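Side-chain contact in IPT/TIG domain-containing protein BACOVA_02650 (Bacteroides ovatus, PDB 5E7H), which binds polysaccharide at the cell surface and probably captures xyloglucan before its transport into the periplasm for degradation: residues S113-S118 against G205-C210. Sequence-based numbering, arbitrary orientation.
Sequences SAPYVS and GKWMQC. With FMT (formic acid), chain C.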
ATOM      1  N   SER A 113      -7.738  14.462 -12.775  1.00 16.65           N
ATOM      2  CA  SER A 113      -6.621  15.010 -12.016  1.00 18.90           C
ATOM      3  C   SER A 113      -6.061  13.976 -11.068  1.00 18.55           C
ATOM      4  O   SER A 113      -6.727  12.998 -10.718  1.00 16.68           O
ATOM      5  CB  SER A 113      -7.050  16.243 -11.224  1.00 23.86           C
ATOM      6  OG  SER A 113      -8.063  15.909 -10.309  1.00 28.03           O
ATOM      7  N   ALA A 114      -4.824  14.185 -10.633  1.00 16.52           N
ATOM      8  CA  ALA A 114      -4.192  13.245  -9.727  1.00 15.26           C
ATOM      9  C   ALA A 114      -5.041  13.012  -8.464  1.00 15.05           C
ATOM     10  O   ALA A 114      -5.641  13.964  -7.921  1.00 16.17           O
ATOM     11  CB  ALA A 114      -2.817  13.755  -9.344  1.00 17.56           C
ATOM     12  N   PRO A 115      -5.100  11.755  -7.983  1.00 13.70           N
ATOM     13  CA  PRO A 115      -4.321  10.577  -8.392  1.00 13.35           C
ATOM     14  C   PRO A 115      -4.968   9.733  -9.513  1.00 13.17           C
ATOM     15  O   PRO A 115      -4.546   8.591  -9.717  1.00 14.23           O
ATOM     16  CB  PRO A 115      -4.228   9.791  -7.098  1.00 12.92           C
ATOM     17  CG  PRO A 115      -5.569  10.050  -6.443  1.00 13.68           C
ATOM     18  CD  PRO A 115      -5.870  11.487  -6.750  1.00 14.37           C
ATOM     19  N   TYR A 116      -5.940  10.329 -10.191  1.00 13.13           N
ATOM     20  CA  TYR A 116      -6.583   9.832 -11.429  1.00 15.99           C
ATOM     21  C   TYR A 116      -7.530   8.672 -11.177  1.00 14.99           C
ATOM     22  O   TYR A 116      -8.674   8.733 -11.653  1.00 16.16           O
ATOM     23  CB  TYR A 116      -5.544   9.459 -12.506  1.00 16.62           C
ATOM     24  CG  TYR A 116      -4.627  10.598 -12.856  1.00 16.16           C
ATOM     25  CD1 TYR A 116      -5.109  11.728 -13.515  1.00 19.34           C
ATOM     26  CD2 TYR A 116      -3.288  10.549 -12.517  1.00 17.24           C
ATOM     27  CE1 TYR A 116      -4.256  12.779 -13.826  1.00 21.60           C
ATOM     28  CE2 TYR A 116      -2.437  11.591 -12.817  1.00 19.57           C
ATOM     29  CZ  TYR A 116      -2.929  12.696 -13.467  1.00 21.55           C
ATOM     30  OH  TYR A 116      -2.065  13.733 -13.762  1.00 28.13           O
ATOM     31  N   VAL A 117      -7.077   7.635 -10.466  1.00 12.97           N
ATOM     32  CA  VAL A 117      -7.918   6.533 -10.026  1.00 13.07           C
ATOM     33  C   VAL A 117      -7.799   6.386  -8.509  1.00 13.84           C
ATOM     34  O   VAL A 117      -6.808   6.813  -7.911  1.00 13.25           O
ATOM     35  CB  VAL A 117      -7.547   5.205 -10.733  1.00 12.12           C
ATOM     36  CG1 VAL A 117      -7.899   5.296 -12.213  1.00 14.79           C
ATOM     37  CG2 VAL A 117      -6.085   4.862 -10.567  1.00 14.16           C
ATOM     38  N   SER A 118      -8.840   5.838  -7.888  1.00 13.62           N
ATOM     39  CA  SER A 118      -8.793   5.501  -6.470  1.00 13.83           C
ATOM     40  C   SER A 118      -9.822   4.440  -6.183  1.00 13.76           C
ATOM     41  O   SER A 118     -10.803   4.291  -6.905  1.00 16.26           O
ATOM     42  CB  SER A 118      -9.039   6.732  -5.584  1.00 15.54           C
ATOM     43  OG  SER A 118     -10.358   7.204  -5.692  1.00 14.94           O
ATOM     44  N   GLY A 205       3.546   9.891 -10.263  1.00 18.52           N
ATOM     45  CA  GLY A 205       2.507   9.942 -11.271  1.00 20.19           C
ATOM     46  C   GLY A 205       1.703   8.677 -11.376  1.00 19.28           C
ATOM     47  O   GLY A 205       0.930   8.526 -12.338  1.00 19.86           O
ATOM     48  N   LYS A 206       1.904   7.765 -10.431  1.00 16.88           N
ATOM     49  CA  LYS A 206       1.162   6.513 -10.388  1.00 16.93           C
ATOM     50  C   LYS A 206       1.157   5.992  -8.973  1.00 17.22           C
ATOM     51  O   LYS A 206       1.965   6.418  -8.147  1.00 18.79           O
ATOM     52  CB  LYS A 206       1.784   5.486 -11.336  1.00 19.08           C
ATOM     53  CG  LYS A 206       3.205   5.091 -10.984  1.00 23.31           C
ATOM     54  CD  LYS A 206       3.801   4.213 -12.078  1.00 31.22           C
ATOM     55  CE  LYS A 206       5.248   3.900 -11.815  1.00 43.34           C
ATOM     56  NZ  LYS A 206       5.808   3.006 -12.872  1.00 50.37           N
ATOM     57  N   TRP A 207       0.215   5.106  -8.669  1.00 14.95           N
ATOM     58  CA  TRP A 207       0.170   4.475  -7.366  1.00 14.22           C
ATOM     59  C   TRP A 207       1.294   3.465  -7.181  1.00 16.20           C
ATOM     60  O   TRP A 207       1.696   2.778  -8.136  1.00 20.08           O
ATOM     61  CB  TRP A 207      -1.158   3.771  -7.166  1.00 14.03           C
ATOM     62  CG  TRP A 207      -2.344   4.679  -6.937  1.00 12.64           C
ATOM     63  CD1 TRP A 207      -3.244   5.095  -7.873  1.00 14.27           C
ATOM     64  CD2 TRP A 207      -2.771   5.248  -5.690  1.00 11.80           C
ATOM     65  NE1 TRP A 207      -4.190   5.899  -7.293  1.00 14.80           N
ATOM     66  CE2 TRP A 207      -3.924   6.011  -5.956  1.00 12.81           C
ATOM     67  CE3 TRP A 207      -2.278   5.202  -4.380  1.00 12.92           C
ATOM     68  CZ2 TRP A 207      -4.600   6.698  -4.972  1.00 12.33           C
ATOM     69  CZ3 TRP A 207      -2.955   5.898  -3.384  1.00 12.82           C
ATOM     70  CH2 TRP A 207      -4.110   6.634  -3.690  1.00 13.06           C
ATOM     71  N   MET A 208       1.803   3.393  -5.956  1.00 13.79           N
ATOM     72  CA  MET A 208       2.748   2.352  -5.567  1.00 13.98           C
ATOM     73  C   MET A 208       2.333   1.765  -4.235  1.00 14.04           C
ATOM     74  O   MET A 208       1.624   2.419  -3.439  1.00 14.20           O
ATOM     75  CB  MET A 208       4.172   2.901  -5.469  1.00 18.12           C
ATOM     76  CG  MET A 208       4.300   4.092  -4.585  1.00 15.36           C
ATOM     77  SD  MET A 208       6.026   4.634  -4.432  1.00 18.89           S
ATOM     78  CE  MET A 208       5.782   6.181  -3.567  1.00 17.48           C
ATOM     79  N   GLN A 209       2.761   0.532  -3.998  1.00 13.73           N
ATOM     80  CA  GLN A 209       2.661  -0.044  -2.677  1.00 12.09           C
ATOM     81  C   GLN A 209       3.903   0.328  -1.888  1.00 13.86           C
ATOM     82  O   GLN A 209       5.026   0.132  -2.354  1.00 16.86           O
ATOM     83  CB  GLN A 209       2.521  -1.553  -2.748  1.00 13.40           C
ATOM     84  CG  GLN A 209       2.548  -2.214  -1.374  1.00 14.13           C
ATOM     85  CD  GLN A 209       2.372  -3.723  -1.485  1.00 14.66           C
ATOM     86  OE1 GLN A 209       1.265  -4.253  -1.368  1.00 16.01           O
ATOM     87  NE2 GLN A 209       3.455  -4.403  -1.776  1.00 17.67           N
ATOM     88  N   CYS A 210       3.694   0.850  -0.686  1.00 13.77           N
ATOM     89  CA  CYS A 210       4.754   1.109   0.272  1.00 15.56           C
ATOM     90  C   CYS A 210       4.638   0.103   1.408  1.00 14.06           C
ATOM     91  O   CYS A 210       3.528  -0.268   1.789  1.00 14.94           O
ATOM     92  CB  CYS A 210       4.655   2.516   0.845  1.00 14.69           C
ATOM     93  SG  CYS A 210       4.756   3.827  -0.393  1.00 17.06           S
TER
HETATM   94  C   FMT C 502      -3.515  17.167 -12.410  1.00 34.35           C
HETATM   95  O1  FMT C 502      -3.125  16.798 -13.546  1.00 49.80           O
HETATM   96  O2  FMT C 502      -3.314  16.415 -11.422  1.00 24.14           O
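Trp207 presents the pyrrole edge of its indole to the backbone of Val117: NE1 donates to Val117 O at 2.8 Å, with an N-H...O angle of 151°. The oxygen lies almost in the indole plane, whereas seen from the acceptor the donor stands 43° above the carbonyl plane, so the bond misses the lone-pair direction. With CG of Trp207 anti to its carbonyl carbon (chi1 -73°), the ring reaches toward 113-118. Two apolar contacts flank the bond. Pro115, which follows a cis peptide bond, lies beside the indole with its CB raised to one side of the ring plane, beyond the rim, 3.8 Å from Trp207 CZ2. Val117, slightly to the other side of that plane, brings CG2 to 3.9 Å from Trp207 CD1. Within the xyloglucan-binding domain, the contact joins the loop between strands 105-108 and 121-126 to strand 207-213, which pairs antiparallel with 160-168. From that neighbouring strand Phe167 packs edge-to-face with Trp207 and also touches Pro115. Farther along the loop, Ser118 CB approaches Trp207 CZ2 obliquely at 4.5 Å, while its OG is hydrogen-bonded to Gly120 O and Ala109 N. A formic acid, probably from crystallisation, accepts a hydrogen bond from Ala114 N.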